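Local coordinates for protein lantibiotic dehydratase (Microbispora corallina, PDB 5EHK) that probably dehydrates serine and threonine residues of the NAI-107 lantibiotic precursor peptide in a reaction that depends on glutamyl-tRNA, at residues 692-697 and 717-723. Residue numbers count along the deposited sequence, not the author numbering.
Sequences WRMDQL and WRAEWNV
A beta strand passes through Trp-692 and, near Arg-693 and Met-694, gives way to a 3-10 turn, 695-697; both pack against the last turn of helix 707-721 and the residues after it. CA atoms approach at Trp-692/Val-723 (7.6 Å) and Leu-697/Trp-717 (7.5 Å). Asn-722, the first residue to leave helical angles, has positive phi (66°), and Val-723 N makes a 6→1 hydrogen bond to Arg-718 O (2.9 Å). Trp-692 and Trp-717 dominate the interface, joined by Gln-696, Leu-697 and Trp-721. Trp-692 (chi1 m, chi2 -88°) donates from NE1 to Trp-721 O at 3.2 Å, satisfying a carbonyl at the helix end; Val-723 CG2 sits over its five-membered ring, 3.5 Å from the centroid, a CH-pi contact. Trp-717 (chi1 t, chi2 75°) is wedged between the strand end and the 3-10 turn: Leu-697 CD1 (m, t) lies over its six-membered ring, 3.8 Å from the centroid, Met-694 SD approaches that centroid obliquely at 5.3 Å, a Met-aromatic contact, and NE1 makes a weak hydrogen bond to Arg-693 O (3.4 Å). Gln-696, extended from chi1 m through chi2 t, accepts from Trp-721 NE1 (chi1 m, chi2 107°) at OE1, 3.2 Å, while its NE2 makes a weak hydrogen bond to Glu-720 OE2 (3.4 Å). Arg-693 turns away, its NE salt-bridged to Asp-695 OD1 (2.8 Å). Helix 743-755 packs on Met-694 and Leu-697; Lys-468 of the second subunit packs on Glu-720 and Trp-721. The arrangement belongs to a beta-alpha-beta crossover: helix 707-721 links strands 685-693 and 726-730, which flank strand 760-763, both antiparallel to it.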
# COMPACT_ATOMS: atom_id res chain seq x y z
N TRP A 692 28.68 13.38 -1.52
CA TRP A 692 28.42 14.11 -2.77
C TRP A 692 27.73 13.24 -3.81
O TRP A 692 28.27 12.21 -4.22
CB TRP A 692 29.74 14.64 -3.37
CG TRP A 692 30.31 15.81 -2.66
CD1 TRP A 692 30.02 17.12 -2.89
CD2 TRP A 692 31.27 15.79 -1.60
NE1 TRP A 692 30.73 17.92 -2.03
CE2 TRP A 692 31.50 17.13 -1.23
CE3 TRP A 692 31.94 14.77 -0.92
CZ2 TRP A 692 32.39 17.47 -0.21
CZ3 TRP A 692 32.81 15.12 0.08
CH2 TRP A 692 33.03 16.46 0.43
N ARG A 693 26.55 13.64 -4.28
CA ARG A 693 25.93 12.91 -5.38
C ARG A 693 26.68 13.26 -6.64
O ARG A 693 27.34 14.28 -6.69
CB ARG A 693 24.46 13.23 -5.55
CG ARG A 693 23.59 13.01 -4.32
CD ARG A 693 22.11 13.15 -4.68
NE ARG A 693 21.74 12.30 -5.81
CZ ARG A 693 20.80 11.37 -5.74
NH1 ARG A 693 20.13 11.19 -4.60
NH2 ARG A 693 20.53 10.63 -6.79
N MET A 694 26.59 12.41 -7.66
CA MET A 694 27.29 12.67 -8.92
C MET A 694 26.38 12.69 -10.16
O MET A 694 26.85 12.37 -11.25
CB MET A 694 28.41 11.65 -9.13
CG MET A 694 29.38 11.55 -7.99
SD MET A 694 30.78 10.47 -8.41
CE MET A 694 29.89 9.22 -9.29
N ASP A 695 25.10 13.05 -9.99
CA ASP A 695 24.12 13.09 -11.09
C ASP A 695 24.59 13.96 -12.28
O ASP A 695 24.61 13.53 -13.44
CB ASP A 695 22.78 13.63 -10.60
CG ASP A 695 22.30 12.98 -9.31
OD1 ASP A 695 22.82 13.33 -8.23
OD2 ASP A 695 21.40 12.12 -9.37
N GLN A 696 25.00 15.19 -11.97
CA GLN A 696 25.45 16.15 -12.97
C GLN A 696 26.55 15.59 -13.86
O GLN A 696 26.78 16.07 -14.97
CB GLN A 696 26.01 17.39 -12.28
CG GLN A 696 25.01 18.25 -11.55
CD GLN A 696 25.69 19.36 -10.80
OE1 GLN A 696 26.89 19.27 -10.47
NE2 GLN A 696 24.95 20.43 -10.51
N LEU A 697 27.28 14.61 -13.35
CA LEU A 697 28.42 14.07 -14.08
C LEU A 697 28.04 12.93 -15.01
O LEU A 697 28.89 12.41 -15.75
CB LEU A 697 29.50 13.62 -13.09
CG LEU A 697 30.27 14.69 -12.31
CD1 LEU A 697 31.01 14.05 -11.17
CD2 LEU A 697 31.24 15.38 -13.23
N TRP A 717 32.22 20.54 -11.50
CA TRP A 717 31.57 19.85 -10.39
C TRP A 717 32.38 19.94 -9.11
O TRP A 717 31.84 20.22 -8.04
CB TRP A 717 31.32 18.38 -10.72
CG TRP A 717 30.78 17.55 -9.56
CD1 TRP A 717 29.50 17.57 -9.06
CD2 TRP A 717 31.49 16.57 -8.78
NE1 TRP A 717 29.38 16.68 -8.02
CE2 TRP A 717 30.58 16.05 -7.83
CE3 TRP A 717 32.80 16.09 -8.80
CZ2 TRP A 717 30.95 15.07 -6.91
CZ3 TRP A 717 33.16 15.12 -7.89
CH2 TRP A 717 32.24 14.62 -6.96
N ARG A 718 33.68 19.68 -9.21
CA ARG A 718 34.55 19.70 -8.05
C ARG A 718 34.54 21.04 -7.33
O ARG A 718 34.49 21.10 -6.10
CB ARG A 718 35.98 19.33 -8.45
CG ARG A 718 36.58 18.27 -7.56
CD ARG A 718 37.75 17.54 -8.22
NE ARG A 718 38.98 18.33 -8.29
CZ ARG A 718 39.66 18.75 -7.23
NH1 ARG A 718 39.22 18.49 -6.01
NH2 ARG A 718 40.77 19.46 -7.39
N ALA A 719 34.55 22.13 -8.09
CA ALA A 719 34.60 23.46 -7.49
C ALA A 719 33.20 23.98 -7.10
O ALA A 719 33.08 24.86 -6.25
CB ALA A 719 35.29 24.42 -8.43
N GLU A 720 32.16 23.42 -7.70
CA GLU A 720 30.80 23.87 -7.45
C GLU A 720 30.22 23.41 -6.11
O GLU A 720 29.28 24.02 -5.57
CB GLU A 720 29.88 23.41 -8.57
CG GLU A 720 28.44 23.88 -8.43
CD GLU A 720 27.54 23.23 -9.45
OE1 GLU A 720 28.11 22.59 -10.37
OE2 GLU A 720 26.29 23.32 -9.31
N TRP A 721 30.75 22.30 -5.58
CA TRP A 721 30.20 21.74 -4.34
C TRP A 721 31.31 21.59 -3.30
O TRP A 721 31.06 21.13 -2.18
CB TRP A 721 29.53 20.39 -4.61
CG TRP A 721 28.42 20.48 -5.59
CD1 TRP A 721 28.43 20.02 -6.88
CD2 TRP A 721 27.14 21.08 -5.39
NE1 TRP A 721 27.23 20.29 -7.48
CE2 TRP A 721 26.42 20.95 -6.59
CE3 TRP A 721 26.54 21.72 -4.31
CZ2 TRP A 721 25.13 21.43 -6.74
CZ3 TRP A 721 25.26 22.20 -4.46
CH2 TRP A 721 24.57 22.05 -5.67
N ASN A 722 32.51 22.03 -3.68
CA ASN A 722 33.68 21.98 -2.82
C ASN A 722 34.12 20.54 -2.51
O ASN A 722 34.40 20.17 -1.37
CB ASN A 722 33.46 22.76 -1.52
CG ASN A 722 34.75 23.03 -0.76
OD1 ASN A 722 35.85 23.11 -1.33
ND2 ASN A 722 34.63 23.12 0.56
N VAL A 723 34.22 19.74 -3.57
CA VAL A 723 34.67 18.36 -3.46
C VAL A 723 36.17 18.34 -3.35
O VAL A 723 36.88 18.94 -4.17
CB VAL A 723 34.23 17.55 -4.71
CG1 VAL A 723 34.73 16.11 -4.66
CG2 VAL A 723 32.73 17.61 -4.87